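Local coordinates for protein STM4351 (Salmonella enterica subsp. enterica, PDB 2Y7I) that binds arginine with high specificity in the periplasm, as a solute-binding protein of family 3, at the arginine site and the interface of chains A and B. Coordinates in Å, arbitrary orientation; residue numbers count along the deposited sequence, not the author numbering. Chains: chain A/B, STM4351.

Contact 1: the arginine site. Residues chain A 13, 15-16, 20, 54, 71-74, 79, 118, 121-123, 160. With ARG (arginine), chain C.
The arginine lies in the cleft between the two lobes of this family 3 periplasmic solute-binding protein, almost wholly enclosed, with 357 of its 358 Å² hidden. Charge pairing fixes both ends. At the carboxylate, A:Arg79, extended from CG to NE, grips end-on: A:Arg79 NH2 meets ARG O at 2.8 Å while A:Arg79 NH1 takes ARG OXT, both oxygens lying near its guanidinium plane. The guanidinium of the ligand is held between two acids. A:Glu118 OE1 receives ARG NH1 at 2.8 Å on its syn lone pair, whereas A:Glu20, bent at chi2 (-94°), meets ARG NH2 with OE2 from above its carboxylate plane.

Backbone hydrogen bonds complete the grip. The amides of A:Asp74 and A:Thr122 donate to ARG OXT and ARG O, so each carboxylate oxygen accepts at least two; the second amide belongs to the first residue of helix 122-130, whose dipole may favour the negative charge. Carbonyls read the other end: A:Ser13 O takes ARG NH2 on a lone pair at 2.9 Å, and A:Ala71 O receives ARG NE from above its carbonyl plane.

The alpha-amino nitrogen, ARG N, donates to A:Gly72 O, nearly along the C=O axis, to A:Asp74 OD1 and to A:Asp160 OD2 at 2.8 Å. This last oxygen also accepts from A:Tyr16 OH on its anti lone pair and from A:His123 NE2 above its plane, an arrangement that should favour a charged carboxylate. A:Thr15 OG1 donates to A:Glu118 OE2, which should help hold that carboxylate in place.

Aromatic faces of A:Tyr16 and A:Phe54 sandwich ARG CD and the adjoining guanidinium, ARG CD standing 3.8 Å from the A:Tyr16 centroid, offset toward the rim of each ring.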
ATOM      1  N   SER A  13     -21.758   0.036   6.208  1.00 15.07           N
ATOM      2  CA  SER A  13     -22.996   0.237   5.468  1.00 15.83           C
ATOM      3  C   SER A  13     -22.795  -0.292   4.062  1.00 15.76           C
ATOM      4  O   SER A  13     -22.188   0.379   3.217  1.00 14.96           O
ATOM      5  CB  SER A  13     -23.366   1.715   5.405  1.00 15.30           C
ATOM      6  OG  SER A  13     -24.636   1.859   4.795  1.00 17.45           O
ATOM      7  N   THR A  15     -23.988  -0.544   1.153  1.00 20.18           N
ATOM      8  CA  THR A  15     -24.847   0.096   0.158  1.00 21.08           C
ATOM      9  C   THR A  15     -24.004   0.704  -0.963  1.00 19.97           C
ATOM     10  O   THR A  15     -24.519   1.444  -1.819  1.00 19.80           O
ATOM     11  CB  THR A  15     -25.617   1.276   0.830  1.00 21.25           C
ATOM     12  OG1 THR A  15     -24.677   2.147   1.496  1.00 22.21           O
ATOM     13  CG2 THR A  15     -26.602   0.753   1.855  1.00 23.38           C
ATOM     14  N   TYR A  16     -22.707   0.389  -0.960  1.00 19.14           N
ATOM     15  CA  TYR A  16     -21.708   1.234  -1.614  1.00 18.04           C
ATOM     16  C   TYR A  16     -20.613   0.453  -2.354  1.00 17.61           C
ATOM     17  O   TYR A  16     -19.439   0.596  -2.044  1.00 17.49           O
ATOM     18  CB  TYR A  16     -21.084   2.164  -0.542  1.00 17.77           C
ATOM     19  CG  TYR A  16     -20.748   3.578  -1.008  1.00 17.57           C
ATOM     20  CD1 TYR A  16     -21.695   4.362  -1.668  1.00 18.65           C
ATOM     21  CD2 TYR A  16     -19.486   4.137  -0.760  1.00 18.04           C
ATOM     22  CE1 TYR A  16     -21.393   5.659  -2.096  1.00 19.14           C
ATOM     23  CE2 TYR A  16     -19.173   5.430  -1.184  1.00 17.67           C
ATOM     24  CZ  TYR A  16     -20.137   6.186  -1.847  1.00 19.63           C
ATOM     25  OH  TYR A  16     -19.856   7.473  -2.261  1.00 19.24           O
ATOM     26  N   GLU A  20     -18.141  -1.648  -0.119  1.00 15.08           N
ATOM     27  CA  GLU A  20     -18.865  -2.698   0.602  1.00 15.94           C
ATOM     28  C   GLU A  20     -20.267  -2.788   0.049  1.00 16.42           C
ATOM     29  O   GLU A  20     -20.922  -1.765  -0.179  1.00 15.48           O
ATOM     30  CB  GLU A  20     -18.929  -2.442   2.116  1.00 15.80           C
ATOM     31  CG  GLU A  20     -19.359  -1.016   2.491  1.00 14.72           C
ATOM     32  CD  GLU A  20     -18.179  -0.114   2.717  1.00 16.45           C
ATOM     33  OE1 GLU A  20     -17.144  -0.644   3.173  1.00 16.25           O
ATOM     34  OE2 GLU A  20     -18.273   1.109   2.443  1.00 15.34           O
ATOM     35  N   PHE A  54     -25.311   4.300   7.039  1.00 13.89           N
ATOM     36  CA  PHE A  54     -24.009   4.982   7.157  1.00 13.34           C
ATOM     37  C   PHE A  54     -24.000   6.023   8.272  1.00 13.88           C
ATOM     38  O   PHE A  54     -23.025   6.123   9.030  1.00 13.98           O
ATOM     39  CB  PHE A  54     -23.615   5.658   5.834  1.00 12.49           C
ATOM     40  CG  PHE A  54     -22.279   6.382   5.897  1.00 12.60           C
ATOM     41  CD1 PHE A  54     -21.088   5.681   5.723  1.00 13.00           C
ATOM     42  CD2 PHE A  54     -22.219   7.762   6.139  1.00 12.95           C
ATOM     43  CE1 PHE A  54     -19.852   6.343   5.775  1.00 12.45           C
ATOM     44  CE2 PHE A  54     -20.989   8.432   6.193  1.00 12.64           C
ATOM     45  CZ  PHE A  54     -19.809   7.718   6.026  1.00 12.59           C
ATOM     46  N   ALA A  71     -16.030   1.888   6.179  1.00 13.57           N
ATOM     47  CA  ALA A  71     -17.182   2.163   5.302  1.00 13.53           C
ATOM     48  C   ALA A  71     -16.941   3.235   4.245  1.00 13.21           C
ATOM     49  O   ALA A  71     -17.776   4.124   4.053  1.00 12.86           O
ATOM     50  CB  ALA A  71     -18.421   2.527   6.151  1.00 14.11           C
ATOM     51  N   GLY A  72     -15.800   3.158   3.559  1.00 13.10           N
ATOM     52  CA  GLY A  72     -15.426   4.181   2.592  1.00 13.23           C
ATOM     53  C   GLY A  72     -15.474   5.564   3.220  1.00 13.44           C
ATOM     54  O   GLY A  72     -15.847   6.528   2.565  1.00 13.04           O
ATOM     55  N   MET A  73     -15.057   5.656   4.483  1.00 13.16           N
ATOM     56  CA  MET A  73     -15.293   6.848   5.302  1.00 13.53           C
ATOM     57  C   MET A  73     -14.099   7.806   5.319  1.00 14.12           C
ATOM     58  O   MET A  73     -13.044   7.479   5.873  1.00 13.70           O
ATOM     59  CB  MET A  73     -15.651   6.425   6.740  1.00 13.77           C
ATOM     60  CG  MET A  73     -15.884   7.595   7.719  1.00 13.78           C
ATOM     61  SD  MET A  73     -16.328   7.087   9.403  1.00 16.21           S
ATOM     62  CE  MET A  73     -18.048   6.570   9.134  1.00 15.56           C
ATOM     63  N   ASP A  74     -14.279   8.977   4.703  1.00 14.23           N
ATOM     64  CA  ASP A  74     -13.273  10.042   4.693  1.00 15.39           C
ATOM     65  C   ASP A  74     -13.002  10.498   6.118  1.00 16.24           C
ATOM     66  O   ASP A  74     -13.934  10.679   6.907  1.00 16.11           O
ATOM     67  CB  ASP A  74     -13.769  11.262   3.898  1.00 15.53           C
ATOM     68  CG  ASP A  74     -13.844  11.016   2.389  1.00 16.65           C
ATOM     69  OD1 ASP A  74     -13.938   9.856   1.945  1.00 16.02           O
ATOM     70  OD2 ASP A  74     -13.799  12.023   1.636  1.00 20.53           O
ATOM     71  N   ARG A  79     -15.494  14.388  11.832  1.00 20.58           N
ATOM     72  CA  ARG A  79     -15.502  13.032  12.345  1.00 19.93           C
ATOM     73  C   ARG A  79     -14.363  12.817  13.334  1.00 20.96           C
ATOM     74  O   ARG A  79     -14.514  12.066  14.296  1.00 20.62           O
ATOM     75  CB  ARG A  79     -15.464  12.019  11.211  1.00 17.95           C
ATOM     76  CG  ARG A  79     -16.732  12.057  10.361  1.00 16.87           C
ATOM     77  CD  ARG A  79     -16.587  11.240   9.094  1.00 13.68           C
ATOM     78  NE  ARG A  79     -17.796  11.324   8.281  1.00 14.37           N
ATOM     79  CZ  ARG A  79     -17.822  11.093   6.976  1.00 14.55           C
ATOM     80  NH1 ARG A  79     -16.697  10.755   6.345  1.00 13.34           N
ATOM     81  NH2 ARG A  79     -18.967  11.192   6.302  1.00 11.18           N
ATOM     82  N   GLU A 118     -26.438  10.473   0.366  1.00 14.64           N
ATOM     83  CA  GLU A 118     -26.606   9.727   1.616  1.00 15.50           C
ATOM     84  C   GLU A 118     -26.470  10.628   2.839  1.00 15.41           C
ATOM     85  O   GLU A 118     -25.591  11.488   2.877  1.00 14.69           O
ATOM     86  CB  GLU A 118     -25.557   8.622   1.689  1.00 15.69           C
ATOM     87  CG  GLU A 118     -25.924   7.386   2.490  1.00 18.94           C
ATOM     88  CD  GLU A 118     -24.992   6.222   2.165  1.00 19.78           C
ATOM     89  OE1 GLU A 118     -23.785   6.471   2.121  1.00 18.99           O
ATOM     90  OE2 GLU A 118     -25.463   5.092   1.895  1.00 21.04           O
ATOM     91  N   THR A 121     -22.905  12.051   5.073  1.00 14.73           N
ATOM     92  CA  THR A 121     -21.729  12.018   4.186  1.00 13.50           C
ATOM     93  C   THR A 121     -21.084  13.381   3.930  1.00 13.44           C
ATOM     94  O   THR A 121     -21.696  14.435   4.147  1.00 13.56           O
ATOM     95  CB  THR A 121     -22.046  11.349   2.810  1.00 13.19           C
ATOM     96  OG1 THR A 121     -23.004  12.138   2.085  1.00 12.91           O
ATOM     97  CG2 THR A 121     -22.576   9.952   3.011  1.00 13.68           C
ATOM     98  N   THR A 122     -19.848  13.330   3.440  1.00 12.82           N
ATOM     99  CA  THR A 122     -19.158  14.497   2.881  1.00 13.05           C
ATOM    100  C   THR A 122     -20.007  15.140   1.795  1.00 12.83           C
ATOM    101  O   THR A 122     -20.096  16.365   1.700  1.00 13.43           O
ATOM    102  CB  THR A 122     -17.829  14.066   2.239  1.00 12.62           C
ATOM    103  OG1 THR A 122     -18.079  12.940   1.395  1.00 12.05           O
ATOM    104  CG2 THR A 122     -16.827  13.643   3.313  1.00 11.54           C
ATOM    105  N   HIS A 123     -20.629  14.300   0.974  1.00 12.52           N
ATOM    106  CA  HIS A 123     -21.419  14.767  -0.151  1.00 12.79           C
ATOM    107  C   HIS A 123     -22.599  15.599   0.297  1.00 13.38           C
ATOM    108  O   HIS A 123     -22.908  16.624  -0.318  1.00 14.03           O
ATOM    109  CB  HIS A 123     -21.878  13.580  -0.996  1.00 12.06           C
ATOM    110  CG  HIS A 123     -20.784  12.608  -1.280  1.00 12.87           C
ATOM    111  ND1 HIS A 123     -19.622  12.972  -1.931  1.00 11.87           N
ATOM    112  CD2 HIS A 123     -20.646  11.298  -0.961  1.00 11.68           C
ATOM    113  CE1 HIS A 123     -18.827  11.920  -2.025  1.00 10.76           C
ATOM    114  NE2 HIS A 123     -19.420  10.895  -1.441  1.00 10.81           N
ATOM    115  N   ASP A 160     -19.256   9.182  -4.394  1.00 15.79           N
ATOM    116  CA  ASP A 160     -17.855   8.928  -4.774  1.00 16.59           C
ATOM    117  C   ASP A 160     -17.772   8.388  -6.193  1.00 16.47           C
ATOM    118  O   ASP A 160     -18.614   7.596  -6.614  1.00 16.07           O
ATOM    119  CB  ASP A 160     -17.144   7.981  -3.781  1.00 17.47           C
ATOM    120  CG  ASP A 160     -16.801   8.671  -2.459  1.00 18.53           C
ATOM    121  OD1 ASP A 160     -15.800   9.407  -2.402  1.00 23.26           O
ATOM    122  OD2 ASP A 160     -17.530   8.491  -1.473  1.00 19.46           O
TER
HETATM  123  N   ARG C1245     -16.890   8.835   1.187  1.00 13.25           N
HETATM  124  CA  ARG C1245     -18.172   9.479   1.608  1.00 13.72           C
HETATM  125  C   ARG C1245     -18.060   9.953   3.052  1.00 13.54           C
HETATM  126  O   ARG C1245     -19.021  10.484   3.604  1.00 12.77           O
HETATM  127  CB  ARG C1245     -19.360   8.506   1.458  1.00 13.75           C
HETATM  128  CG  ARG C1245     -19.169   7.163   2.187  1.00 14.85           C
HETATM  129  CD  ARG C1245     -20.420   6.288   2.140  1.00 15.37           C
HETATM  130  NE  ARG C1245     -20.087   4.918   2.541  1.00 12.96           N
HETATM  131  CZ  ARG C1245     -20.957   3.914   2.635  1.00 12.44           C
HETATM  132  NH1 ARG C1245     -22.252   4.092   2.365  1.00 12.54           N
HETATM  133  NH2 ARG C1245     -20.528   2.725   3.003  1.00 13.45           N
HETATM  134  OXT ARG C1245     -17.010   9.790   3.702  1.00 13.15           O

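Contact 2: the interface of chains A and B. Residues chain A 88-91, 214-215, 219, 223; chain B 211, 214-217, 219-220.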
ATOM      1  N   PRO A  88      -4.471   6.709   6.845  1.00 17.82           N
ATOM      2  CA  PRO A  88      -5.279   6.454   5.663  1.00 17.38           C
ATOM      3  C   PRO A  88      -4.972   5.071   5.098  1.00 17.77           C
ATOM      4  O   PRO A  88      -3.815   4.649   5.102  1.00 18.20           O
ATOM      5  CB  PRO A  88      -4.831   7.547   4.683  1.00 17.80           C
ATOM      6  CG  PRO A  88      -3.486   7.982   5.164  1.00 19.12           C
ATOM      7  CD  PRO A  88      -3.549   7.842   6.654  1.00 18.54           C
ATOM      8  N   TYR A  89      -5.995   4.351   4.653  1.00 17.79           N
ATOM      9  CA  TYR A  89      -5.744   3.083   3.961  1.00 19.20           C
ATOM     10  C   TYR A  89      -5.957   3.219   2.456  1.00 20.46           C
ATOM     11  O   TYR A  89      -5.466   2.396   1.692  1.00 22.42           O
ATOM     12  CB  TYR A  89      -6.520   1.893   4.567  1.00 18.26           C
ATOM     13  CG  TYR A  89      -8.025   1.970   4.402  1.00 17.10           C
ATOM     14  CD1 TYR A  89      -8.657   1.432   3.273  1.00 16.04           C
ATOM     15  CD2 TYR A  89      -8.816   2.567   5.374  1.00 14.94           C
ATOM     16  CE1 TYR A  89     -10.041   1.507   3.118  1.00 14.97           C
ATOM     17  CE2 TYR A  89     -10.205   2.655   5.219  1.00 14.32           C
ATOM     18  CZ  TYR A  89     -10.807   2.123   4.097  1.00 13.54           C
ATOM     19  OH  TYR A  89     -12.185   2.211   3.956  1.00 12.08           O
ATOM     20  N   TYR A  90      -6.654   4.268   2.034  1.00 20.47           N
ATOM     21  CA  TYR A  90      -6.897   4.538   0.619  1.00 22.02           C
ATOM     22  C   TYR A  90      -7.216   6.022   0.478  1.00 22.82           C
ATOM     23  O   TYR A  90      -7.629   6.652   1.450  1.00 22.87           O
ATOM     24  CB  TYR A  90      -8.060   3.686   0.084  1.00 21.57           C
ATOM     25  CG  TYR A  90      -8.188   3.693  -1.427  1.00 22.43           C
ATOM     26  CD1 TYR A  90      -7.230   3.076  -2.234  1.00 25.88           C
ATOM     27  CD2 TYR A  90      -9.270   4.316  -2.046  1.00 23.13           C
ATOM     28  CE1 TYR A  90      -7.352   3.081  -3.630  1.00 26.65           C
ATOM     29  CE2 TYR A  90      -9.403   4.326  -3.425  1.00 25.32           C
ATOM     30  CZ  TYR A  90      -8.449   3.704  -4.209  1.00 26.69           C
ATOM     31  OH  TYR A  90      -8.591   3.726  -5.577  1.00 29.16           O
ATOM     32  N   GLU A  91      -7.028   6.584  -0.713  1.00 24.09           N
ATOM     33  CA  GLU A  91      -7.182   8.031  -0.886  1.00 25.51           C
ATOM     34  C   GLU A  91      -8.634   8.448  -0.958  1.00 24.94           C
ATOM     35  O   GLU A  91      -9.460   7.719  -1.493  1.00 25.20           O
ATOM     36  CB  GLU A  91      -6.465   8.514  -2.142  1.00 26.57           C
ATOM     37  CG  GLU A  91      -4.993   8.742  -1.944  1.00 29.73           C
ATOM     38  CD  GLU A  91      -4.311   9.257  -3.187  1.00 32.16           C
ATOM     39  OE1 GLU A  91      -5.000   9.442  -4.215  1.00 32.97           O
ATOM     40  OE2 GLU A  91      -3.081   9.473  -3.130  1.00 35.31           O
ATOM     41  N   LYS A 214      -0.556  -2.695   3.796  1.00 16.81           N
ATOM     42  CA  LYS A 214      -0.294  -1.710   2.730  1.00 16.97           C
ATOM     43  C   LYS A 214       1.032  -1.930   2.001  1.00 18.18           C
ATOM     44  O   LYS A 214       1.207  -1.448   0.871  1.00 18.31           O
ATOM     45  CB  LYS A 214      -0.417  -0.279   3.260  1.00 16.19           C
ATOM     46  CG  LYS A 214      -1.851   0.105   3.612  1.00 15.69           C
ATOM     47  CD  LYS A 214      -1.912   1.359   4.473  1.00 15.46           C
ATOM     48  CE  LYS A 214      -1.454   2.597   3.692  1.00 16.10           C
ATOM     49  NZ  LYS A 214      -1.262   3.762   4.598  1.00 16.81           N
ATOM     50  N   ALA A 215       1.949  -2.674   2.625  1.00 18.79           N
ATOM     51  CA  ALA A 215       3.240  -2.991   1.996  1.00 20.11           C
ATOM     52  C   ALA A 215       3.204  -4.291   1.187  1.00 21.06           C
ATOM     53  O   ALA A 215       4.203  -4.678   0.574  1.00 22.55           O
ATOM     54  CB  ALA A 215       4.344  -3.053   3.038  1.00 21.11           C
ATOM     55  N   TYR A 219      -2.299  -6.094  -1.398  0.70 21.10           N
ATOM     56  CA  TYR A 219      -3.033  -4.848  -1.246  0.70 19.74           C
ATOM     57  C   TYR A 219      -3.112  -4.114  -2.586  0.70 19.86           C
ATOM     58  O   TYR A 219      -4.137  -3.520  -2.907  0.70 18.86           O
ATOM     59  CB  TYR A 219      -2.395  -4.025  -0.123  0.70 19.03           C
ATOM     60  CG  TYR A 219      -2.876  -2.607   0.036  0.70 18.03           C
ATOM     61  CD1 TYR A 219      -4.145  -2.316   0.545  0.70 16.40           C
ATOM     62  CD2 TYR A 219      -2.038  -1.549  -0.292  0.70 18.30           C
ATOM     63  CE1 TYR A 219      -4.563  -0.995   0.692  0.70 16.06           C
ATOM     64  CE2 TYR A 219      -2.436  -0.251  -0.146  0.70 18.01           C
ATOM     65  CZ  TYR A 219      -3.692   0.030   0.342  0.70 17.05           C
ATOM     66  OH  TYR A 219      -4.047   1.349   0.466  0.70 18.41           O
ATOM     67  N   GLN A 223      -6.757  -3.405  -4.920  1.00 21.95           N
ATOM     68  CA  GLN A 223      -7.078  -2.180  -5.648  1.00 21.66           C
ATOM     69  C   GLN A 223      -7.367  -2.480  -7.119  1.00 22.95           C
ATOM     70  O   GLN A 223      -8.346  -1.978  -7.682  1.00 22.23           O
ATOM     71  CB  GLN A 223      -5.925  -1.180  -5.523  1.00 21.77           C
ATOM     72  CG  GLN A 223      -5.755  -0.597  -4.108  1.00 20.94           C
ATOM     73  CD  GLN A 223      -4.577   0.370  -4.004  1.00 23.62           C
ATOM     74  OE1 GLN A 223      -3.744   0.262  -3.099  1.00 23.60           O
ATOM     75  NE2 GLN A 223      -4.491   1.302  -4.944  1.00 23.00           N
TER
ATOM     76  N   ASP B 211       2.833   6.650   4.978  1.00 21.53           N
ATOM     77  CA  ASP B 211       1.405   6.426   5.215  1.00 22.68           C
ATOM     78  C   ASP B 211       0.560   6.906   4.030  1.00 22.96           C
ATOM     79  O   ASP B 211      -0.361   6.207   3.588  1.00 23.44           O
ATOM     80  CB  ASP B 211       0.947   7.108   6.502  1.00 24.26           C
ATOM     81  CG  ASP B 211       1.426   6.391   7.753  1.00 25.14           C
ATOM     82  OD1 ASP B 211       1.962   5.274   7.646  1.00 25.20           O
ATOM     83  OD2 ASP B 211       1.270   6.960   8.852  1.00 29.42           O
ATOM     84  N   LYS B 214       1.766   4.974   0.545  1.00 18.08           N
ATOM     85  CA  LYS B 214       1.309   3.587   0.454  1.00 18.21           C
ATOM     86  C   LYS B 214      -0.209   3.484   0.325  1.00 19.20           C
ATOM     87  O   LYS B 214      -0.733   2.443  -0.056  1.00 19.90           O
ATOM     88  CB  LYS B 214       1.824   2.760   1.639  1.00 18.20           C
ATOM     89  CG  LYS B 214       3.351   2.550   1.645  1.00 16.61           C
ATOM     90  CD  LYS B 214       3.859   2.127   3.023  1.00 17.05           C
ATOM     91  CE  LYS B 214       3.227   0.819   3.482  1.00 17.91           C
ATOM     92  NZ  LYS B 214       3.631   0.470   4.868  1.00 18.36           N
ATOM     93  N   ALA B 215      -0.914   4.570   0.628  1.00 19.25           N
ATOM     94  CA  ALA B 215      -2.364   4.592   0.452  1.00 20.85           C
ATOM     95  C   ALA B 215      -2.754   5.050  -0.956  1.00 21.19           C
ATOM     96  O   ALA B 215      -3.934   5.095  -1.286  1.00 22.70           O
ATOM     97  CB  ALA B 215      -3.025   5.487   1.511  1.00 21.68           C
ATOM     98  N   SER B 216      -1.761   5.383  -1.778  1.00 21.01           N
ATOM     99  CA  SER B 216      -2.026   6.009  -3.081  1.00 22.12           C
ATOM    100  C   SER B 216      -2.130   4.990  -4.216  1.00 22.60           C
ATOM    101  O   SER B 216      -1.438   3.983  -4.198  1.00 20.25           O
ATOM    102  CB  SER B 216      -0.951   7.064  -3.405  1.00 21.21           C
ATOM    103  OG  SER B 216       0.306   6.478  -3.717  1.00 20.41           O
ATOM    104  N   PRO B 217      -3.007   5.252  -5.207  1.00 24.93           N
ATOM    105  CA  PRO B 217      -3.022   4.401  -6.401  1.00 26.02           C
ATOM    106  C   PRO B 217      -1.685   4.405  -7.140  1.00 25.43           C
ATOM    107  O   PRO B 217      -1.333   3.392  -7.748  1.00 25.64           O
ATOM    108  CB  PRO B 217      -4.137   5.008  -7.274  1.00 28.38           C
ATOM    109  CG  PRO B 217      -4.548   6.266  -6.621  1.00 28.41           C
ATOM    110  CD  PRO B 217      -4.146   6.184  -5.182  1.00 26.63           C
ATOM    111  N   TYR B 219       1.295   4.246  -5.888  1.00 23.22           N
ATOM    112  CA  TYR B 219       2.198   3.271  -5.290  1.00 22.47           C
ATOM    113  C   TYR B 219       1.916   1.844  -5.802  1.00 22.63           C
ATOM    114  O   TYR B 219       2.849   1.061  -6.006  1.00 21.79           O
ATOM    115  CB  TYR B 219       2.109   3.397  -3.768  1.00 22.51           C
ATOM    116  CG  TYR B 219       2.767   2.334  -2.936  1.00 22.34           C
ATOM    117  CD1 TYR B 219       4.161   2.238  -2.831  1.00 23.94           C
ATOM    118  CD2 TYR B 219       1.991   1.463  -2.194  1.00 23.83           C
ATOM    119  CE1 TYR B 219       4.749   1.249  -2.018  1.00 23.74           C
ATOM    120  CE2 TYR B 219       2.554   0.497  -1.394  1.00 26.22           C
ATOM    121  CZ  TYR B 219       3.923   0.390  -1.304  1.00 25.46           C
ATOM    122  OH  TYR B 219       4.429  -0.602  -0.485  1.00 28.67           O
ATOM    123  N   ALA B 220       0.641   1.521  -6.015  1.00 23.32           N
ATOM    124  CA  ALA B 220       0.261   0.261  -6.651  1.00 24.53           C
ATOM    125  C   ALA B 220       0.818   0.194  -8.078  1.00 24.61           C
ATOM    126  O   ALA B 220       1.346  -0.843  -8.498  1.00 23.96           O
ATOM    127  CB  ALA B 220      -1.262   0.086  -6.660  1.00 25.54           C
TER
HETATM  128  O   HOH W   1       1.388   2.435   5.810  1.00 20.26           O
HETATM  129  O   HOH W   2      -1.576   1.867  -2.659  1.00 24.67           O
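Two copies of the family 3 binding protein meet across a two-fold symmetric interface, built here from loop 88-91, the end of helix 200-214, the turn after it and helix 217-227. The patch hides 419 Å²; the pairing may belong to the crystal rather than to the protein in the periplasm.

A:Lys214 reaches across to the partner. Its CB lies 3.8 Å from B:Lys214 CE, so the aliphatic parts of the symmetry-related lysines pack alongside each other near the axis. CG, anti to the carbonyl carbon (chi1 -69°), sits over one face of the ring of A:Tyr219 in its own chain, towards its rim. The chain then bends at chi3 (67°), bringing CE to 3.9 Å from B:Ala215 CA. At the tip, A:Lys214 NZ donates to B:Asp211 O at 2.8 Å, in the carbonyl plane on a lone pair, and also to A:Pro88 O, nearly along that C=O axis. The ammonium thus ties its own loop to the C-terminal end of the partner helix, whose carbonyls would suit a positive charge. Water 1 joins NZ to B:Lys214 NZ, a bridge that may ease the repulsion between the two like charges.

B:Ala215, with 81 Å² hidden, fits its methyl against the backbone of A:Pro88 and A:Tyr89. Beside it the extended A:Glu91 crosses B:Pro217 at about a right angle, its carboxylate carbon CD 3.7 Å from B:Pro217 CD.

The ring of A:Tyr219, CG anti to the backbone N (chi1 170°), brings CE2 towards B:Lys214 O, and B:Tyr219 does likewise with A:Lys214 O. A:Gln223 OE1 lies over the ring face of A:Tyr219 opposite A:Lys214 CG and binds water 2 at 2.7 Å; this water also meets B:Lys214 O and B:Ser216 O, linking the glutamine to the partner's turn.

The C-alpha centres of contact 1 and contact 2 lie about 18 Å apart, and the two share no residue. Contact 1 gathers residues from many separate segments of one chain, including helices 77-80 and 122-130 and strands 114-118 and 156-160, whereas contact 2 uses the C-terminal helices 200-214 and 217-227 together with loop residues 88-91. The nearest sequence link runs from A:Arg79 of contact 1 through strand 84-85 to A:Pro88 of contact 2. The arginine pocket is formed by chain A residues, and none of the contact 2 residues of chain B takes part; any influence of pairing on binding would have to be indirect.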